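Long-range contacts in packaging enzyme P4 (Pseudomonas phage phi13, PDB 4BLP), which is a hexameric packaging NTPase of the P-loop superfamily, probably a RecA-like helicase that uses NTP hydrolysis to drive viral RNA into the phage procapsid: residues L125-V130 / N243-E248; D169-W174 / R209-S214; D213-L218 / A255-M260. All blocks are in the same frame, centred on the assembly; numbering follows the deposited sequence.

Contact 1 of 3, residues L125-V130 / N243-E248; sequences LSVRPV and NNICAE
Val127 and Asn244 run past one another head to tail, CG1 of the valine lying 3.6 Å from CB of the asparagine, and the same pair is tied by a polar bond. Asn244 ND2 donates to Val127 O at 3.0 Å. The N-H points well at its target (161°), and the oxygen lies close to the plane of the amide, but the donor sits above the carbonyl plane rather than on a lone pair. ND2 donates a second time, to Glu176 O of the second subunit, while OD1 accepts from Asn243 ND2 at 2.9 Å and from Gly178 N of the second subunit; together these four bonds fix the flip of the amide. Val127 CG2, anti to its own carbonyl carbon, meets Ile245 CG1 at 3.8 Å, and CG1 touches Ile245 CD1 as well; the two side chains stand roughly perpendicular. Further along, Val130 CG2 settles on the helix backbone, 3.6 Å from Glu248 N, while Ala247 CB abuts Val130 O. A water donates to both Arg128 O and Glu248 OE1, bridging the segments, and another donates to Asn244 O. Arg128 forms a salt bridge with Glu195 of the second subunit. The arrangement is an irregular loop laid along the last turns of helix 233-248, next to strand 65-70, at a subunit interface of the hexameric P-loop NTPase.

Contact 2 of 3, residues D169-W174 / R209-S214; sequences DVTIRW and RVVIDS
Asp169 and Arg209 open a parallel strand pair with a two-way exchange: Arg209 N donates almost straight (176°) to Asp169 OD2 at 2.8 Å, and Arg209 O in return accepts from both Asp169 N and Val170 N. The ladder then switches donors from one strand to the other. Val211 N bonds to Val170 O, Ile172 N to Val211 O at 2.8 Å, and Asp213 N to Ile172 O, also at 2.8 Å. Trp174 N to Asp213 O and the longer bond from Ser214 N to Trp174 O, 3.2 Å, use both the O and the N of the cis peptide joining Asp213 and Ser214.

Arg173 and Asp213 stand side by side on one face, with Thr171 and Val211. The arginine chain folds back on itself (chi2 -88°, chi3 -68°), bringing NH1 to Asp213 OD2 at 2.9 Å; the carboxylate oxygen lies near the guanidinium plane but is approached from above its own. Arg173 NE has a second acid, Asp182, and Asp213 OD2 a weak hydrogen bond with Ser160 OG of a probable P-loop. Trp174 NE1 is satisfied by Ala191 O, and Ser214 OG bonds to Glu176.

Val170, Ile172, Val210 and Ile212 share the other face, where Ile172 CD1 meets Val210 CG2 at 3.6 Å. Helix 193-205 covers Val170 and Ile172 on this side, whereas helix 181-184 packs on Thr171 and Arg173. In the sheet, strand 170-173 lies between 187-189 and 210-213, and 252-257 follows.

Contact 3 of 3, residues D213-L218 / A255-M260; sequences DSFRNL and AAINPM
Phe215 and Ala255 make the main apolar contact, a CH-pi interaction in which the alanine CB stands over the centre of the ring. It lies 3.5 Å from the ring centroid and only 5° off the normal, nearly equidistant from all six carbons. With CG anti to its carbonyl carbon (chi1 -86°), Phe215 lays the flat of its ring over that methyl. Ile257 comes from another direction: its CD1 lies at the ring edge and touches Phe215 CB at 4.0 Å.

One hydrogen bond crosses between the backbones. Phe215 N donates to Ala256 O at 2.9 Å, and Ser214 CB rests 3.5 Å from the same oxygen.

Polar turns shape each segment locally. Ser214 OG, besides its hydrogen bond with Glu176, accepts from Arg216 N in an ST turn, immediately ahead of the helix for which Phe215 is the N-cap residue, and Asn258 OD1 accepts from Met260 N in an Asx turn after the strand.

Leu148 of strand 147-152 and Leu239 of helix 233-248 also pack on Phe215, while Val150 and Val152 meet Ile257. The contact therefore lies where strand 210-213 hands over to helix 216-221, against the C-terminal end of strand 252-257.

How the contacts relate
From the N terminus, the chain first passes 125-130, which contact 1 later joins to the end of helix 233-248, closing a loop of 112 residues. Contact 2 is nested inside that loop: strand 170-173 is followed by helix 181-184, strand 187-189 and helix 193-205 before the chain returns as strand 210-213. Contact 3 begins where contact 2 ends, sharing Asp213 and Ser214, and closes on strand 252-257 beyond helix 233-248, so it crosses contact 1. Contacts 2 and 3 thus join three neighbouring strands, 170-173, 210-213 and 252-257, and also meet where Trp174 packs on Asn217. Contact 1, on the opposite side of the chain's centre, ties the loop before strand 136-137 to helix 233-248, which leads into strand 252-257.

Contact 1 of 3, residues L125-V130 / N243-E248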
loop_
_atom_site.group_PDB
_atom_site.type_symbol
_atom_site.label_atom_id
_atom_site.label_comp_id
_atom_site.label_asym_id
_atom_site.label_seq_id
_atom_site.Cartn_x
_atom_site.Cartn_y
_atom_site.Cartn_z
ATOM N N LEU D 125 13.828 4.580 16.174
ATOM C CA LEU D 125 15.216 4.895 16.477
ATOM C C LEU D 125 15.630 6.263 15.970
ATOM O O LEU D 125 15.615 6.539 14.766
ATOM C CB LEU D 125 16.124 3.832 15.855
ATOM C CG LEU D 125 17.655 3.993 16.093
ATOM C CD1 LEU D 125 18.028 3.909 17.582
ATOM C CD2 LEU D 125 18.411 2.904 15.306
ATOM N N SER D 126 16.025 7.112 16.927
ATOM C CA SER D 126 16.617 8.408 16.614
ATOM C C SER D 126 18.085 8.311 17.040
ATOM O O SER D 126 18.621 7.189 17.242
ATOM C CB SER D 126 15.828 9.531 17.314
ATOM O OG SER D 126 16.362 10.800 16.963
ATOM N N VAL D 127 18.751 9.465 17.260
ATOM C CA VAL D 127 20.146 9.481 17.711
ATOM C C VAL D 127 20.191 10.350 18.960
ATOM O O VAL D 127 19.517 11.394 18.995
ATOM C CB VAL D 127 21.088 10.028 16.601
ATOM C CG1 VAL D 127 22.518 10.179 17.112
ATOM C CG2 VAL D 127 21.050 9.122 15.341
ATOM N N ARG D 128 20.894 9.895 19.998
ATOM C CA ARG D 128 20.962 10.635 21.285
ATOM C C ARG D 128 21.377 12.086 21.057
ATOM O O ARG D 128 22.416 12.316 20.437
ATOM C CB ARG D 128 21.988 9.974 22.221
ATOM C CG ARG D 128 21.502 8.687 22.817
ATOM C CD ARG D 128 22.563 7.956 23.635
ATOM N NE ARG D 128 22.068 6.613 23.966
ATOM C CZ ARG D 128 22.194 5.541 23.180
ATOM N NH1 ARG D 128 22.867 5.618 22.036
ATOM N NH2 ARG D 128 21.646 4.388 23.530
ATOM N N PRO D 129 20.556 13.063 21.486
ATOM C CA PRO D 129 20.962 14.475 21.319
ATOM C C PRO D 129 22.152 14.788 22.233
ATOM O O PRO D 129 22.136 14.436 23.421
ATOM C CB PRO D 129 19.721 15.276 21.762
ATOM C CG PRO D 129 18.618 14.289 21.931
ATOM C CD PRO D 129 19.220 12.929 22.109
ATOM N N VAL D 130 23.165 15.476 21.700
ATOM C CA VAL D 130 24.342 15.891 22.514
ATOM C C VAL D 130 24.773 17.298 22.061
ATOM O O VAL D 130 24.524 17.679 20.921
ATOM C CB VAL D 130 25.552 14.897 22.435
ATOM C CG1 VAL D 130 25.178 13.478 22.895
ATOM C CG2 VAL D 130 26.158 14.849 21.040
ATOM N N ASN D 243 21.638 15.174 11.933
ATOM C CA ASN D 243 22.136 16.240 12.808
ATOM C C ASN D 243 22.856 15.695 14.066
ATOM O O ASN D 243 23.951 16.141 14.427
ATOM C CB ASN D 243 20.944 17.102 13.286
ATOM C CG ASN D 243 21.436 18.272 14.094
ATOM O OD1 ASN D 243 21.835 19.296 13.522
ATOM N ND2 ASN D 243 21.407 18.148 15.440
ATOM N N ASN D 244 22.223 14.725 14.732
ATOM C CA ASN D 244 22.721 14.244 16.004
ATOM C C ASN D 244 23.929 13.325 15.809
ATOM O O ASN D 244 24.750 13.231 16.718
ATOM C CB ASN D 244 21.598 13.597 16.804
ATOM C CG ASN D 244 20.621 14.638 17.356
ATOM O OD1 ASN D 244 20.809 15.858 17.170
ATOM N ND2 ASN D 244 19.564 14.196 18.048
ATOM N N ILE D 245 24.050 12.662 14.672
ATOM C CA ILE D 245 25.281 11.873 14.403
ATOM C C ILE D 245 26.433 12.884 14.265
ATOM O O ILE D 245 27.505 12.700 14.848
ATOM C CB ILE D 245 25.132 11.002 13.106
ATOM C CG1 ILE D 245 24.212 9.801 13.385
ATOM C CG2 ILE D 245 26.521 10.609 12.508
ATOM C CD1 ILE D 245 24.824 8.729 14.403
ATOM N N CYS D 246 26.207 13.975 13.516
ATOM C CA CYS D 246 27.257 15.018 13.391
ATOM C C CYS D 246 27.622 15.599 14.779
ATOM O O CYS D 246 28.810 15.791 15.083
ATOM C CB CYS D 246 26.798 16.137 12.466
ATOM S SG CYS D 246 26.617 15.651 10.740
ATOM N N ALA D 247 26.603 15.884 15.610
ATOM C CA ALA D 247 26.836 16.440 16.945
ATOM C C ALA D 247 27.670 15.456 17.776
ATOM O O ALA D 247 28.607 15.875 18.453
ATOM C CB ALA D 247 25.508 16.753 17.640
ATOM N N GLU D 248 27.318 14.149 17.743
ATOM C CA GLU D 248 28.066 13.126 18.501
ATOM C C GLU D 248 29.554 13.094 18.069
ATOM O O GLU D 248 30.446 12.880 18.897
ATOM C CB GLU D 248 27.399 11.751 18.278
ATOM C CG GLU D 248 28.169 10.583 18.892
ATOM C CD GLU D 248 28.326 10.615 20.400
ATOM O OE1 GLU D 248 27.551 11.322 21.084
ATOM O OE2 GLU D 248 29.216 9.903 20.905
HETATM O O HOH W 1 23.652 14.076 19.173
HETATM O O HOH W 2 24.746 10.891 20.168
#

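Contact 2 of 3, residues D169-W174 / R209-S214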
loop_
_atom_site.group_PDB
_atom_site.type_symbol
_atom_site.label_atom_id
_atom_site.label_comp_id
_atom_site.label_asym_id
_atom_site.label_seq_id
_atom_site.Cartn_x
_atom_site.Cartn_y
_atom_site.Cartn_z
ATOM N N ASP D 169 35.561 24.998 1.801
ATOM C CA ASP D 169 36.799 24.383 1.342
ATOM C C ASP D 169 36.528 23.341 0.278
ATOM O O ASP D 169 37.322 23.180 -0.635
ATOM C CB ASP D 169 37.548 23.729 2.517
ATOM C CG ASP D 169 38.010 24.729 3.550
ATOM O OD1 ASP D 169 38.566 25.787 3.155
ATOM O OD2 ASP D 169 37.800 24.475 4.753
ATOM N N VAL D 170 35.394 22.640 0.396
ATOM C CA VAL D 170 35.080 21.545 -0.515
ATOM C C VAL D 170 33.578 21.393 -0.606
ATOM O O VAL D 170 32.867 21.638 0.381
ATOM C CB VAL D 170 35.785 20.235 -0.033
ATOM C CG1 VAL D 170 35.302 19.828 1.360
ATOM C CG2 VAL D 170 35.611 19.078 -1.046
ATOM N N THR D 171 33.104 21.014 -1.781
ATOM C CA THR D 171 31.682 20.727 -2.009
ATOM C C THR D 171 31.530 19.288 -2.431
ATOM O O THR D 171 32.167 18.844 -3.389
ATOM C CB THR D 171 31.102 21.690 -3.073
ATOM O OG1 THR D 171 31.270 23.052 -2.640
ATOM C CG2 THR D 171 29.609 21.418 -3.356
ATOM N N ILE D 172 30.658 18.562 -1.736
ATOM C CA ILE D 172 30.325 17.194 -2.115
ATOM C C ILE D 172 29.170 17.300 -3.102
ATOM O O ILE D 172 28.197 18.004 -2.823
ATOM C CB ILE D 172 29.973 16.341 -0.895
ATOM C CG1 ILE D 172 31.248 16.136 -0.059
ATOM C CG2 ILE D 172 29.362 14.962 -1.338
ATOM C CD1 ILE D 172 30.872 15.502 1.271
ATOM N N ARG D 173 29.294 16.632 -4.250
ATOM C CA ARG D 173 28.262 16.720 -5.291
ATOM C C ARG D 173 27.519 15.406 -5.361
ATOM O O ARG D 173 28.127 14.365 -5.634
ATOM C CB ARG D 173 28.938 17.104 -6.634
ATOM C CG ARG D 173 29.413 18.587 -6.568
ATOM C CD ARG D 173 28.308 19.558 -7.017
ATOM N NE ARG D 173 28.097 19.348 -8.448
ATOM C CZ ARG D 173 26.993 19.679 -9.114
ATOM N NH1 ARG D 173 25.991 20.300 -8.495
ATOM N NH2 ARG D 173 26.874 19.376 -10.394
ATOM N N TRP D 174 26.226 15.439 -5.011
ATOM C CA TRP D 174 25.395 14.238 -4.928
ATOM C C TRP D 174 24.022 14.457 -5.515
ATOM O O TRP D 174 23.311 15.398 -5.103
ATOM C CB TRP D 174 25.247 13.830 -3.438
ATOM C CG TRP D 174 24.473 12.542 -3.227
ATOM C CD1 TRP D 174 24.564 11.392 -3.969
ATOM C CD2 TRP D 174 23.486 12.289 -2.207
ATOM N NE1 TRP D 174 23.665 10.452 -3.496
ATOM C CE2 TRP D 174 22.990 10.979 -2.418
ATOM C CE3 TRP D 174 22.935 13.067 -1.155
ATOM C CZ2 TRP D 174 22.027 10.390 -1.571
ATOM C CZ3 TRP D 174 21.987 12.486 -0.310
ATOM C CH2 TRP D 174 21.528 11.169 -0.528
ATOM N N ARG D 209 35.736 22.900 5.739
ATOM C CA ARG D 209 34.377 23.431 5.707
ATOM C C ARG D 209 33.765 22.757 4.505
ATOM O O ARG D 209 34.133 23.091 3.375
ATOM C CB ARG D 209 34.330 24.979 5.574
ATOM C CG ARG D 209 32.885 25.503 5.329
ATOM C CD ARG D 209 31.887 25.163 6.462
ATOM N NE ARG D 209 32.331 25.736 7.737
ATOM C CZ ARG D 209 32.574 25.043 8.840
ATOM N NH1 ARG D 209 32.293 23.743 8.892
ATOM N NH2 ARG D 209 33.058 25.647 9.917
ATOM N N VAL D 210 32.870 21.801 4.748
ATOM C CA VAL D 210 32.302 20.996 3.665
ATOM C C VAL D 210 30.836 21.329 3.478
ATOM O O VAL D 210 30.066 21.422 4.443
ATOM C CB VAL D 210 32.548 19.456 3.904
ATOM C CG1 VAL D 210 32.191 19.016 5.313
ATOM C CG2 VAL D 210 31.815 18.584 2.877
ATOM N N VAL D 211 30.451 21.487 2.217
ATOM C CA VAL D 211 29.058 21.762 1.827
ATOM C C VAL D 211 28.609 20.606 0.965
ATOM O O VAL D 211 29.388 20.136 0.140
ATOM C CB VAL D 211 29.001 23.116 1.063
ATOM C CG1 VAL D 211 27.717 23.237 0.231
ATOM C CG2 VAL D 211 29.205 24.298 2.033
ATOM N N ILE D 212 27.365 20.172 1.126
ATOM C CA ILE D 212 26.803 19.089 0.312
ATOM C C ILE D 212 25.765 19.659 -0.634
ATOM O O ILE D 212 24.749 20.200 -0.197
ATOM C CB ILE D 212 26.209 17.949 1.168
ATOM C CG1 ILE D 212 27.331 17.378 2.096
ATOM C CG2 ILE D 212 25.645 16.841 0.267
ATOM C CD1 ILE D 212 26.854 17.160 3.497
ATOM N N ASP D 213 26.034 19.492 -1.940
ATOM C CA ASP D 213 25.153 19.907 -3.013
ATOM C C ASP D 213 24.727 18.646 -3.756
ATOM O O ASP D 213 25.440 18.218 -4.656
ATOM C CB ASP D 213 25.872 20.901 -3.943
ATOM C CG ASP D 213 24.997 21.413 -5.058
ATOM O OD1 ASP D 213 23.757 21.257 -4.958
ATOM O OD2 ASP D 213 25.553 21.881 -6.078
ATOM N N SER D 214 23.636 17.982 -3.330
ATOM C CA SER D 214 22.679 18.470 -2.317
ATOM C C SER D 214 21.992 17.292 -1.636
ATOM O O SER D 214 22.360 16.130 -1.879
ATOM C CB SER D 214 21.603 19.309 -3.033
ATOM O OG SER D 214 20.769 18.459 -3.814
#

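Contact 3 of 3, residues D213-L218 / A255-M260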
loop_
_atom_site.group_PDB
_atom_site.type_symbol
_atom_site.label_atom_id
_atom_site.label_comp_id
_atom_site.label_asym_id
_atom_site.label_seq_id
_atom_site.Cartn_x
_atom_site.Cartn_y
_atom_site.Cartn_z
ATOM N N ASP D 213 26.034 19.492 -1.940
ATOM C CA ASP D 213 25.153 19.907 -3.013
ATOM C C ASP D 213 24.727 18.646 -3.756
ATOM O O ASP D 213 25.440 18.218 -4.656
ATOM C CB ASP D 213 25.872 20.901 -3.943
ATOM C CG ASP D 213 24.997 21.413 -5.058
ATOM O OD1 ASP D 213 23.757 21.257 -4.958
ATOM O OD2 ASP D 213 25.553 21.881 -6.078
ATOM N N SER D 214 23.636 17.982 -3.330
ATOM C CA SER D 214 22.679 18.470 -2.317
ATOM C C SER D 214 21.992 17.292 -1.636
ATOM O O SER D 214 22.360 16.130 -1.879
ATOM C CB SER D 214 21.603 19.309 -3.033
ATOM O OG SER D 214 20.769 18.459 -3.814
ATOM N N PHE D 215 20.944 17.578 -0.841
ATOM C CA PHE D 215 20.163 16.519 -0.207
ATOM C C PHE D 215 18.896 16.206 -1.018
ATOM O O PHE D 215 17.965 15.594 -0.487
ATOM C CB PHE D 215 19.821 16.923 1.258
ATOM C CG PHE D 215 20.855 16.591 2.305
ATOM C CD1 PHE D 215 22.110 16.115 1.946
ATOM C CD2 PHE D 215 20.563 16.718 3.667
ATOM C CE1 PHE D 215 23.076 15.809 2.926
ATOM C CE2 PHE D 215 21.519 16.374 4.652
ATOM C CZ PHE D 215 22.776 15.933 4.277
ATOM N N ARG D 216 18.865 16.567 -2.310
ATOM C CA ARG D 216 17.660 16.265 -3.097
ATOM C C ARG D 216 17.294 14.741 -3.063
ATOM O O ARG D 216 16.110 14.427 -2.986
ATOM C CB ARG D 216 17.741 16.830 -4.511
ATOM C CG ARG D 216 18.634 16.149 -5.479
ATOM C CD ARG D 216 18.824 17.115 -6.658
ATOM N NE ARG D 216 17.618 17.355 -7.454
ATOM C CZ ARG D 216 17.430 16.870 -8.676
ATOM N NH1 ARG D 216 18.360 16.112 -9.248
ATOM N NH2 ARG D 216 16.331 17.165 -9.349
ATOM N N ASN D 217 18.283 13.799 -3.087
ATOM C CA ASN D 217 17.903 12.373 -3.038
ATOM C C ASN D 217 17.293 11.980 -1.684
ATOM O O ASN D 217 16.518 11.026 -1.639
ATOM C CB ASN D 217 19.101 11.487 -3.356
ATOM C CG ASN D 217 19.090 11.089 -4.804
ATOM O OD1 ASN D 217 18.451 11.731 -5.628
ATOM N ND2 ASN D 217 19.716 9.968 -5.119
ATOM N N LEU D 218 17.638 12.716 -0.598
ATOM C CA LEU D 218 17.008 12.476 0.699
ATOM C C LEU D 218 15.552 12.939 0.633
ATOM O O LEU D 218 14.631 12.217 1.054
ATOM C CB LEU D 218 17.799 13.240 1.788
ATOM C CG LEU D 218 17.574 12.767 3.199
ATOM C CD1 LEU D 218 18.275 11.385 3.428
ATOM C CD2 LEU D 218 18.094 13.843 4.212
ATOM N N ALA D 255 24.330 21.496 4.254
ATOM C CA ALA D 255 23.737 20.845 3.078
ATOM C C ALA D 255 22.635 21.680 2.467
ATOM O O ALA D 255 21.829 22.225 3.214
ATOM C CB ALA D 255 23.175 19.492 3.480
ATOM N N ALA D 256 22.573 21.734 1.119
ATOM C CA ALA D 256 21.464 22.387 0.407
ATOM C C ALA D 256 20.276 21.431 0.357
ATOM O O ALA D 256 20.450 20.226 0.112
ATOM C CB ALA D 256 21.888 22.771 -1.017
ATOM N N ILE D 257 19.065 21.948 0.563
ATOM C CA ILE D 257 17.892 21.105 0.451
ATOM C C ILE D 257 16.705 21.903 -0.072
ATOM O O ILE D 257 16.549 23.078 0.268
ATOM C CB ILE D 257 17.585 20.416 1.826
ATOM C CG1 ILE D 257 16.598 19.257 1.676
ATOM C CG2 ILE D 257 17.123 21.429 2.909
ATOM C CD1 ILE D 257 16.544 18.350 2.959
ATOM N N ASN D 258 15.896 21.273 -0.918
ATOM C CA ASN D 258 14.654 21.876 -1.433
ATOM C C ASN D 258 13.538 20.891 -1.082
ATOM O O ASN D 258 13.412 19.897 -1.786
ATOM C CB ASN D 258 14.735 22.171 -2.930
ATOM C CG ASN D 258 13.389 22.582 -3.508
ATOM O OD1 ASN D 258 12.413 22.837 -2.786
ATOM N ND2 ASN D 258 13.313 22.695 -4.833
ATOM N N PRO D 259 12.776 21.103 0.019
ATOM C CA PRO D 259 11.802 20.089 0.437
ATOM C C PRO D 259 10.572 19.957 -0.456
ATOM O O PRO D 259 9.782 19.021 -0.273
ATOM C CB PRO D 259 11.414 20.534 1.859
ATOM C CG PRO D 259 11.585 22.026 1.824
ATOM C CD PRO D 259 12.831 22.226 0.993
ATOM N N MET D 260 10.414 20.875 -1.435
ATOM C CA MET D 260 9.324 20.871 -2.418
ATOM C C MET D 260 7.946 20.854 -1.755
ATOM O O MET D 260 7.072 20.039 -2.082
ATOM C CB MET D 260 9.469 19.710 -3.411
ATOM C CG MET D 260 10.695 19.819 -4.257
ATOM S SD MET D 260 10.571 18.749 -5.713
ATOM C CE MET D 260 12.025 19.318 -6.584
#